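PDB 4FO0: actin-related protein 8 from Homo sapiens, which binds ATP with low basal ATPase activity, does not polymerise, and is a proposed core component of the INO80 chromatin remodelling complex in the nucleus. Local coordinates for residues Gly23-Leu27 with Ser39-Val43; Leu27-Arg31 with Ala184-Leu189; Lys497-Tyr501 with Met528-Phe532. All coordinates share one frame; numbering follows the deposited sequence.

Contact 1. Residues Gly23-Leu27 with Ser39-Val43. With ATP (adenosine-5'-triphosphate), chain C.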
loop_
_atom_site.group_PDB
_atom_site.type_symbol
_atom_site.label_atom_id
_atom_site.label_comp_id
_atom_site.label_asym_id
_atom_site.label_seq_id
_atom_site.Cartn_x
_atom_site.Cartn_y
_atom_site.Cartn_z
ATOM N N GLY A 23 7.341 0.316 -1.687
ATOM C CA GLY A 23 5.902 0.240 -1.889
ATOM C C GLY A 23 5.521 1.070 -3.108
ATOM O O GLY A 23 6.309 1.900 -3.584
ATOM N N SER A 24 4.321 0.857 -3.627
ATOM C CA SER A 24 3.837 1.657 -4.748
ATOM C C SER A 24 3.852 3.146 -4.394
ATOM O O SER A 24 4.192 3.993 -5.218
ATOM C CB SER A 24 2.413 1.244 -5.122
ATOM O OG SER A 24 2.364 -0.133 -5.443
ATOM N N THR A 25 3.492 3.462 -3.156
ATOM C CA THR A 25 3.359 4.853 -2.761
ATOM C C THR A 25 4.355 5.260 -1.676
ATOM O O THR A 25 4.829 6.400 -1.653
ATOM C CB THR A 25 1.888 5.184 -2.402
ATOM O OG1 THR A 25 1.149 5.277 -3.622
ATOM C CG2 THR A 25 1.757 6.516 -1.690
ATOM N N THR A 26 4.707 4.339 -0.793
ATOM C CA THR A 26 5.645 4.700 0.268
ATOM C C THR A 26 6.826 3.757 0.359
ATOM O O THR A 26 6.649 2.547 0.447
ATOM C CB THR A 26 4.970 4.749 1.637
ATOM O OG1 THR A 26 3.874 5.672 1.595
ATOM C CG2 THR A 26 5.970 5.189 2.701
ATOM N N LEU A 27 8.029 4.322 0.318
ATOM C CA LEU A 27 9.225 3.588 0.677
ATOM C C LEU A 27 9.412 3.620 2.206
ATOM O O LEU A 27 9.298 4.664 2.852
ATOM C CB LEU A 27 10.443 4.193 -0.018
ATOM C CG LEU A 27 11.797 3.719 0.536
ATOM C CD1 LEU A 27 12.005 2.217 0.325
ATOM C CD2 LEU A 27 12.930 4.513 -0.090
ATOM N N SER A 39 9.745 7.130 6.283
ATOM C CA SER A 39 8.685 6.870 5.323
ATOM C C SER A 39 8.726 7.953 4.276
ATOM O O SER A 39 8.537 9.128 4.581
ATOM C CB SER A 39 7.313 6.866 6.002
ATOM O OG SER A 39 7.030 5.610 6.619
ATOM N N ILE A 40 8.993 7.560 3.042
ATOM C CA ILE A 40 9.125 8.516 1.956
ATOM C C ILE A 40 8.144 8.198 0.845
ATOM O O ILE A 40 7.980 7.023 0.477
ATOM C CB ILE A 40 10.551 8.464 1.358
ATOM C CG1 ILE A 40 11.568 8.931 2.390
ATOM C CG2 ILE A 40 10.645 9.293 0.088
ATOM C CD1 ILE A 40 11.765 7.944 3.502
ATOM N N PRO A 41 7.487 9.234 0.306
ATOM C CA PRO A 41 6.701 9.063 -0.930
ATOM C C PRO A 41 7.638 8.521 -1.982
ATOM O O PRO A 41 8.655 9.133 -2.282
ATOM C CB PRO A 41 6.274 10.488 -1.295
ATOM C CG PRO A 41 6.334 11.245 0.035
ATOM C CD PRO A 41 7.447 10.610 0.826
ATOM N N HIS A 42 7.318 7.362 -2.522
ATOM C CA HIS A 42 8.242 6.676 -3.399
ATOM C C HIS A 42 8.087 7.201 -4.823
ATOM O O HIS A 42 7.522 6.533 -5.704
ATOM C CB HIS A 42 7.950 5.191 -3.324
ATOM C CG HIS A 42 9.020 4.351 -3.914
ATOM N ND1 HIS A 42 8.872 3.706 -5.121
ATOM C CD2 HIS A 42 10.267 4.070 -3.481
ATOM C CE1 HIS A 42 9.983 3.053 -5.399
ATOM N NE2 HIS A 42 10.841 3.252 -4.415
ATOM N N VAL A 43 8.579 8.417 -5.032
ATOM C CA VAL A 43 8.308 9.181 -6.244
ATOM C C VAL A 43 9.474 10.121 -6.543
ATOM O O VAL A 43 10.224 10.507 -5.640
ATOM C CB VAL A 43 7.034 10.026 -6.082
ATOM C CG1 VAL A 43 7.210 11.008 -4.926
ATOM C CG2 VAL A 43 6.675 10.766 -7.397
HETATM P PG ATP C . 1.423 -1.221 -2.112
HETATM O O1G ATP C . 1.599 -2.138 -0.933
HETATM O O2G ATP C . 2.590 -1.169 -3.068
HETATM O O3G ATP C . 0.085 -1.314 -2.814
HETATM P PB ATP C . 2.195 0.800 -0.172
HETATM O O1B ATP C . 2.671 2.164 -0.595
HETATM O O2B ATP C . 3.097 -0.228 0.494
HETATM O O3B ATP C . 1.406 0.239 -1.456
HETATM P PA ATP C . 0.865 1.283 2.306
HETATM O O1A ATP C . 1.729 2.489 2.570
HETATM O O2A ATP C . 1.023 0.004 3.088
HETATM O O3A ATP C . 0.884 1.006 0.732
HETATM O "O5'" ATP C . -0.651 1.760 2.460
HETATM C "C5'" ATP C . -1.033 2.945 1.780
HETATM C "C4'" ATP C . -2.536 3.054 1.831
HETATM O "O4'" ATP C . -2.918 3.073 3.198
HETATM C "C3'" ATP C . -3.057 4.342 1.215
HETATM O "O3'" ATP C . -4.124 4.045 0.308
HETATM C "C2'" ATP C . -3.577 5.129 2.393
HETATM O "O2'" ATP C . -4.689 5.949 2.067
HETATM C "C1'" ATP C . -3.980 4.010 3.319
HETATM N N9 ATP C . -4.181 4.507 4.688
HETATM C C8 ATP C . -3.239 5.020 5.492
HETATM N N7 ATP C . -3.776 5.390 6.679
HETATM C C5 ATP C . -5.083 5.106 6.636
HETATM C C6 ATP C . -6.224 5.255 7.552
HETATM N N6 ATP C . -6.033 5.790 8.784
HETATM N N1 ATP C . -7.441 4.836 7.112
HETATM C C2 ATP C . -7.625 4.307 5.887
HETATM N N3 ATP C . -6.622 4.153 4.998
HETATM C C4 ATP C . -5.354 4.526 5.313
HETATM O O HOH W 1 6.491 4.060 -6.817
#
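Residues Gly-23-Leu-27 and Ser-39-Val-43 pair antiparallel, Leu-27 and Ile-40 forming a hydrogen-bonded pair through Leu-27 N to Ile-40 O (2.7 Å) and Ile-40 N to Leu-27 O (2.9 Å), with Thr-26 and Pro-41 as the next, non-hydrogen-bonded pair. A third bond extends the ladder into the loops: His-42 N reaches Thr-25 O at 2.8 Å. The arrangement illustrates how the actin fold couples a phosphate-binding turn to a β-hairpin. With one edge held in this way, the turn presents three backbone amides and one hydroxyl to ATP. Ser-24 grips O2G twice, through N and through OG, the backbone bond measuring 2.7 Å from Ser-24 N to ATP O2G. The amides of Thr-25 and Thr-26 share a single oxygen, each N lying 3.0 Å from ATP O1B. Between the segments His-42 and Leu-27 do most of the side-chain packing. The histidine CG stands anti to the backbone N (chi1 -166°), which turns the imidazole toward Leu-27 and the carbonyl of Gly-23, and His-42 CD2 comes within 3.5 Å of Leu-27 CB. A water lying in the ring plane is hydrogen-bonded to His-42 ND1 and also to Ser-24 O, 2.8 Å from that carbonyl oxygen. An alanine in place of His-42 is likely to open a gap beside Leu-27 and leave this water without its ring partner. At the ring's other nitrogen, NE2 is hydrogen-bonded to Trp-181 NE1 of helix 170-187, whose Ile-177 and Ile-180 also touch the imidazole. Thr-25 OG1 bonds Asp-255, a residue that itself binds ATP, while Pro-41 and Val-43 rest on helix 138-141, beside the strand 38-47 that carries them.

Contact 2. Residues Leu27-Arg31 with Ala184-Leu189. With ATP (adenosine-5'-triphosphate), chain C.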
loop_
_atom_site.group_PDB
_atom_site.type_symbol
_atom_site.label_atom_id
_atom_site.label_comp_id
_atom_site.label_asym_id
_atom_site.label_seq_id
_atom_site.Cartn_x
_atom_site.Cartn_y
_atom_site.Cartn_z
ATOM N N LEU A 27 8.029 4.322 0.318
ATOM C CA LEU A 27 9.225 3.588 0.677
ATOM C C LEU A 27 9.412 3.620 2.206
ATOM O O LEU A 27 9.298 4.664 2.852
ATOM C CB LEU A 27 10.443 4.193 -0.018
ATOM C CG LEU A 27 11.797 3.719 0.536
ATOM C CD1 LEU A 27 12.005 2.217 0.325
ATOM C CD2 LEU A 27 12.930 4.513 -0.090
ATOM N N ARG A 28 9.665 2.473 2.797
ATOM C CA ARG A 28 9.979 2.451 4.219
ATOM C C ARG A 28 11.398 1.942 4.373
ATOM O O ARG A 28 11.740 0.839 3.923
ATOM C CB ARG A 28 8.937 1.650 5.019
ATOM C CG ARG A 28 7.757 2.544 5.387
ATOM C CD ARG A 28 6.494 1.814 5.769
ATOM N NE ARG A 28 5.675 1.487 4.608
ATOM C CZ ARG A 28 4.529 2.086 4.277
ATOM N NH1 ARG A 28 4.026 3.071 5.013
ATOM N NH2 ARG A 28 3.874 1.680 3.195
ATOM N N ILE A 29 12.244 2.780 4.953
ATOM C CA ILE A 29 13.670 2.478 4.974
ATOM C C ILE A 29 14.323 2.946 6.279
ATOM O O ILE A 29 13.950 3.984 6.826
ATOM C CB ILE A 29 14.361 3.102 3.744
ATOM C CG1 ILE A 29 15.832 2.724 3.691
ATOM C CG2 ILE A 29 14.204 4.627 3.733
ATOM C CD1 ILE A 29 16.477 3.044 2.363
ATOM N N GLY A 30 15.275 2.168 6.789
ATOM C CA GLY A 30 15.952 2.521 8.029
ATOM C C GLY A 30 16.987 1.504 8.457
ATOM O O GLY A 30 17.101 0.441 7.846
ATOM N N ARG A 31 17.755 1.828 9.496
ATOM C CA ARG A 31 18.661 0.854 10.111
ATOM C C ARG A 31 17.843 -0.168 10.884
ATOM O O ARG A 31 16.792 0.158 11.458
ATOM C CB ARG A 31 19.614 1.528 11.092
ATOM C CG ARG A 31 20.511 2.577 10.509
ATOM C CD ARG A 31 21.184 3.349 11.615
ATOM N NE ARG A 31 21.779 4.590 11.120
ATOM C CZ ARG A 31 23.057 4.727 10.777
ATOM N NH1 ARG A 31 23.895 3.695 10.863
ATOM N NH2 ARG A 31 23.502 5.899 10.340
ATOM N N ALA A 184 17.426 8.906 0.145
ATOM C CA ALA A 184 16.827 8.676 1.458
ATOM C C ALA A 184 17.885 8.288 2.480
ATOM O O ALA A 184 17.850 8.714 3.632
ATOM C CB ALA A 184 15.778 7.618 1.376
ATOM N N ILE A 185 18.828 7.472 2.044
ATOM C CA ILE A 185 19.946 7.090 2.885
ATOM C C ILE A 185 20.836 8.270 3.311
ATOM O O ILE A 185 21.191 8.360 4.476
ATOM C CB ILE A 185 20.764 5.981 2.224
ATOM C CG1 ILE A 185 19.935 4.701 2.202
ATOM C CG2 ILE A 185 22.044 5.733 2.983
ATOM C CD1 ILE A 185 20.304 3.791 1.084
ATOM N N GLN A 186 21.178 9.178 2.394
ATOM C CA GLN A 186 22.014 10.322 2.772
ATOM C C GLN A 186 21.242 11.300 3.642
ATOM O O GLN A 186 21.785 11.855 4.594
ATOM C CB GLN A 186 22.523 11.126 1.574
ATOM C CG GLN A 186 22.735 10.408 0.270
ATOM C CD GLN A 186 22.873 11.408 -0.883
ATOM O OE1 GLN A 186 22.819 11.041 -2.064
ATOM N NE2 GLN A 186 23.042 12.687 -0.536
ATOM N N LYS A 187 19.980 11.525 3.294
ATOM C CA LYS A 187 19.194 12.594 3.900
ATOM C C LYS A 187 18.505 12.235 5.212
ATOM O O LYS A 187 18.438 13.055 6.122
ATOM C CB LYS A 187 18.157 13.115 2.908
ATOM C CG LYS A 187 17.288 14.233 3.453
ATOM C CD LYS A 187 17.547 15.535 2.702
ATOM C CE LYS A 187 16.365 16.481 2.814
ATOM N NZ LYS A 187 15.104 15.785 2.423
ATOM N N TYR A 188 17.986 11.020 5.319
ATOM C CA TYR A 188 17.206 10.668 6.502
ATOM C C TYR A 188 17.972 9.757 7.442
ATOM O O TYR A 188 17.850 9.865 8.658
ATOM C CB TYR A 188 15.847 10.081 6.107
ATOM C CG TYR A 188 15.049 11.054 5.276
ATOM C CD1 TYR A 188 15.209 11.111 3.901
ATOM C CD2 TYR A 188 14.168 11.948 5.871
ATOM C CE1 TYR A 188 14.503 12.015 3.138
ATOM C CE2 TYR A 188 13.457 12.858 5.114
ATOM C CZ TYR A 188 13.629 12.887 3.747
ATOM O OH TYR A 188 12.929 13.789 2.979
ATOM N N LEU A 189 18.779 8.873 6.880
ATOM C CA LEU A 189 19.578 7.995 7.705
ATOM C C LEU A 189 20.895 8.700 7.950
ATOM O O LEU A 189 21.700 8.277 8.775
ATOM C CB LEU A 189 19.810 6.663 6.994
ATOM C CG LEU A 189 18.579 5.952 6.415
ATOM C CD1 LEU A 189 18.877 4.471 6.242
ATOM C CD2 LEU A 189 17.321 6.151 7.262
HETATM P PG ATP C . 1.423 -1.221 -2.112
HETATM O O1G ATP C . 1.599 -2.138 -0.933
HETATM O O2G ATP C . 2.590 -1.169 -3.068
HETATM O O3G ATP C . 0.085 -1.314 -2.814
HETATM P PB ATP C . 2.195 0.800 -0.172
HETATM O O1B ATP C . 2.671 2.164 -0.595
HETATM O O2B ATP C . 3.097 -0.228 0.494
HETATM O O3B ATP C . 1.406 0.239 -1.456
HETATM P PA ATP C . 0.865 1.283 2.306
HETATM O O1A ATP C . 1.729 2.489 2.570
HETATM O O2A ATP C . 1.023 0.004 3.088
HETATM O O3A ATP C . 0.884 1.006 0.732
HETATM O "O5'" ATP C . -0.651 1.760 2.460
HETATM C "C5'" ATP C . -1.033 2.945 1.780
HETATM C "C4'" ATP C . -2.536 3.054 1.831
HETATM O "O4'" ATP C . -2.918 3.073 3.198
HETATM C "C3'" ATP C . -3.057 4.342 1.215
HETATM O "O3'" ATP C . -4.124 4.045 0.308
HETATM C "C2'" ATP C . -3.577 5.129 2.393
HETATM O "O2'" ATP C . -4.689 5.949 2.067
HETATM C "C1'" ATP C . -3.980 4.010 3.319
HETATM N N9 ATP C . -4.181 4.507 4.688
HETATM C C8 ATP C . -3.239 5.020 5.492
HETATM N N7 ATP C . -3.776 5.390 6.679
HETATM C C5 ATP C . -5.083 5.106 6.636
HETATM C C6 ATP C . -6.224 5.255 7.552
HETATM N N6 ATP C . -6.033 5.790 8.784
HETATM N N1 ATP C . -7.441 4.836 7.112
HETATM C C2 ATP C . -7.625 4.307 5.887
HETATM N N3 ATP C . -6.622 4.153 4.998
HETATM C C4 ATP C . -5.354 4.526 5.313
HETATM O O HOH W 2 20.040 6.318 10.969
#
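Ile-29 and Leu-189 are central to a helix-on-sheet packing in the actin fold, where the C-terminal end of helix 170-187 lies against strand 26-31. Ile-29 is spread so that both of its branches find a partner. CG1 runs anti to the backbone N (chi1 -176°) and the chain continues extended (chi2 167°), bringing CD1 to 3.8 Å from Ile-185 CG1, the two side chains crossing at about a right angle. The other branch, CG2, sits between the backbone N and carbonyl carbon and meets Ala-184 CB at 4.1 Å. Where the helix has ended, Leu-189 sets its forked end on the bare backbone of Gly-30, CD1 lying 3.9 Å and CD2 4.0 Å from Gly-30 CA. Ile-18 and Ile-20 of strand 17-21 extend this apolar layer. Arg-28 leaves the strand away from the helix; a bend at chi3 (-87°) turns its guanidinium to ATP, where NH2 hydrogen-bonds O1A, an oxygen near the plane of the group, although the modelled length is doubtful. Arg-31 instead stays extended from CG to NE, and its end reaches back to the helix terminus. Its NH1 is held by Tyr-199 OH and Asn-15 O. On the edge of the same guanidinium, Arg-31 NH2 makes a weak hydrogen bond of 3.4 Å to Leu-189 O.

Contact 3. Residues Lys497-Tyr501 with Met528-Phe532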
loop_
_atom_site.group_PDB
_atom_site.type_symbol
_atom_site.label_atom_id
_atom_site.label_comp_id
_atom_site.label_asym_id
_atom_site.label_seq_id
_atom_site.Cartn_x
_atom_site.Cartn_y
_atom_site.Cartn_z
ATOM N N LYS A 497 -5.007 -25.644 7.597
ATOM C CA LYS A 497 -6.216 -24.831 7.473
ATOM C C LYS A 497 -6.781 -24.429 8.825
ATOM O O LYS A 497 -7.182 -23.285 9.021
ATOM C CB LYS A 497 -7.292 -25.535 6.661
ATOM C CG LYS A 497 -6.921 -25.763 5.226
ATOM C CD LYS A 497 -8.065 -26.434 4.483
ATOM C CE LYS A 497 -7.609 -26.922 3.125
ATOM N NZ LYS A 497 -8.740 -27.093 2.180
ATOM N N LYS A 498 -6.834 -25.365 9.762
ATOM C CA LYS A 498 -7.312 -25.008 11.085
ATOM C C LYS A 498 -6.516 -23.803 11.565
ATOM O O LYS A 498 -7.085 -22.806 12.022
ATOM C CB LYS A 498 -7.178 -26.176 12.066
ATOM C CG LYS A 498 -8.398 -27.083 12.122
ATOM C CD LYS A 498 -8.376 -27.984 13.361
ATOM C CE LYS A 498 -7.187 -28.944 13.345
ATOM N NZ LYS A 498 -7.057 -29.736 14.610
ATOM N N LYS A 499 -5.196 -23.890 11.434
ATOM C CA LYS A 499 -4.315 -22.824 11.895
ATOM C C LYS A 499 -4.576 -21.504 11.178
ATOM O O LYS A 499 -4.597 -20.451 11.807
ATOM C CB LYS A 499 -2.852 -23.242 11.760
ATOM C CG LYS A 499 -2.480 -24.416 12.666
ATOM C CD LYS A 499 -0.975 -24.554 12.868
ATOM C CE LYS A 499 -0.271 -25.067 11.616
ATOM N NZ LYS A 499 1.217 -24.989 11.757
ATOM N N MET A 500 -4.795 -21.575 9.867
ATOM C CA MET A 500 -5.042 -20.390 9.046
ATOM C C MET A 500 -6.370 -19.694 9.338
ATOM O O MET A 500 -6.395 -18.474 9.511
ATOM C CB MET A 500 -4.958 -20.733 7.557
ATOM C CG MET A 500 -3.613 -21.322 7.125
ATOM S SD MET A 500 -2.208 -20.394 7.769
ATOM C CE MET A 500 -0.824 -21.417 7.295
ATOM N N TYR A 501 -7.470 -20.449 9.379
ATOM C CA TYR A 501 -8.769 -19.852 9.701
ATOM C C TYR A 501 -8.697 -19.210 11.068
ATOM O O TYR A 501 -9.269 -18.147 11.286
ATOM C CB TYR A 501 -9.913 -20.872 9.712
ATOM C CG TYR A 501 -10.287 -21.446 8.371
ATOM C CD1 TYR A 501 -10.955 -20.686 7.423
ATOM C CD2 TYR A 501 -9.990 -22.765 8.057
ATOM C CE1 TYR A 501 -11.302 -21.222 6.180
ATOM C CE2 TYR A 501 -10.328 -23.310 6.829
ATOM C CZ TYR A 501 -10.985 -22.536 5.892
ATOM O OH TYR A 501 -11.313 -23.091 4.673
ATOM N N MET A 528 -16.991 -18.630 5.749
ATOM C CA MET A 528 -16.099 -19.787 5.776
ATOM C C MET A 528 -16.894 -21.077 5.763
ATOM O O MET A 528 -18.092 -21.059 6.043
ATOM C CB MET A 528 -15.183 -19.758 6.996
ATOM C CG MET A 528 -15.912 -19.893 8.315
ATOM S SD MET A 528 -14.758 -19.898 9.701
ATOM C CE MET A 528 -13.799 -21.340 9.245
ATOM N N PRO A 529 -16.223 -22.200 5.440
ATOM C CA PRO A 529 -16.807 -23.548 5.418
ATOM C C PRO A 529 -17.275 -23.937 6.813
ATOM O O PRO A 529 -16.465 -23.920 7.747
ATOM C CB PRO A 529 -15.633 -24.438 5.001
ATOM C CG PRO A 529 -14.632 -23.522 4.401
ATOM C CD PRO A 529 -14.784 -22.227 5.132
ATOM N N PRO A 530 -18.563 -24.301 6.949
ATOM C CA PRO A 530 -19.222 -24.434 8.253
ATOM C C PRO A 530 -18.642 -25.600 9.033
ATOM O O PRO A 530 -18.640 -25.578 10.266
ATOM C CB PRO A 530 -20.685 -24.708 7.887
ATOM C CG PRO A 530 -20.782 -24.515 6.386
ATOM C CD PRO A 530 -19.420 -24.786 5.859
ATOM N N SER A 531 -18.145 -26.600 8.307
ATOM C CA SER A 531 -17.456 -27.726 8.919
ATOM C C SER A 531 -16.271 -27.262 9.775
ATOM O O SER A 531 -16.100 -27.719 10.907
ATOM C CB SER A 531 -16.988 -28.708 7.844
ATOM O OG SER A 531 -15.581 -28.641 7.685
ATOM N N PHE A 532 -15.465 -26.347 9.234
ATOM C CA PHE A 532 -14.301 -25.807 9.944
ATOM C C PHE A 532 -14.701 -24.823 11.028
ATOM O O PHE A 532 -14.055 -24.742 12.080
ATOM C CB PHE A 532 -13.334 -25.123 8.979
ATOM C CG PHE A 532 -12.407 -26.070 8.275
ATOM C CD1 PHE A 532 -11.275 -26.558 8.922
ATOM C CD2 PHE A 532 -12.662 -26.476 6.964
ATOM C CE1 PHE A 532 -10.400 -27.441 8.277
ATOM C CE2 PHE A 532 -11.796 -27.358 6.306
ATOM C CZ PHE A 532 -10.659 -27.842 6.966
#
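Tyr-501, from helix 494-502, packs its ring against Met-528, Pro-529 and Phe-532, at the start of helix 530-535. In the actin fold, helix 494-502 leads into strand 503-507, and helix 530-535 is part of the helical connection of the β-α-β crossover from there to the parallel strand 540-542. No hydrogen bond crosses the contact, which is made of apolar and aromatic packing. Its tight part is the tyrosine ring, met by all three partners on the same side of its plane. Met-528 bends at chi3 (-60°), and this lays its methyl over the face in a CH-pi contact, CE standing 3.9 Å from the centroid of the Tyr-501 ring. The sulfur behind it makes a more oblique Met-aromatic approach. Phe-532 takes Tyr-501 CE2 over its own face, 3.7 Å from CG, yet with the planes inclined at 35° the rings neither stack nor meet edge to face. Leu-485 and Ile-488 of helix 480-489 also touch the tyrosine. The lysine side is looser and only partly buried. Lys-497 lends its aliphatic chain, CD lying 3.9 Å from Phe-532 CZ, while its ammonium group is drawn off into a salt bridge with Asp-489. Lys-498 merely brushes the edge of the phenylalanine, CG being 4.3 Å from Phe-532 CD1, before its end leads away. Beyond the rings, Tyr-501 OH lies beside the proline, 3.4 Å from Pro-529 CG.

Contacts 1 and 2 are neighbours along strand 26-31, their centres 11 Å apart and Leu-27 common to both. They also touch directly, Ser-39 OG lying 3.4 Å from Arg-28 CG. Each reaches the nucleotide: Ser-24, Thr-25 and Thr-26 bond the beta and gamma phosphates, while Arg-28 reaches toward the alpha phosphate, the bond length being doubtful. The loop and the start of the strand thus face the phosphates, while Leu-27 and Ile-29 point to the helix of contact 2. Contact 3 lies far from the nucleotide pocket; its centre is about 36 Å from that of contact 1 and about 41 Å from that of contact 2, across the centre of the chain from the latter.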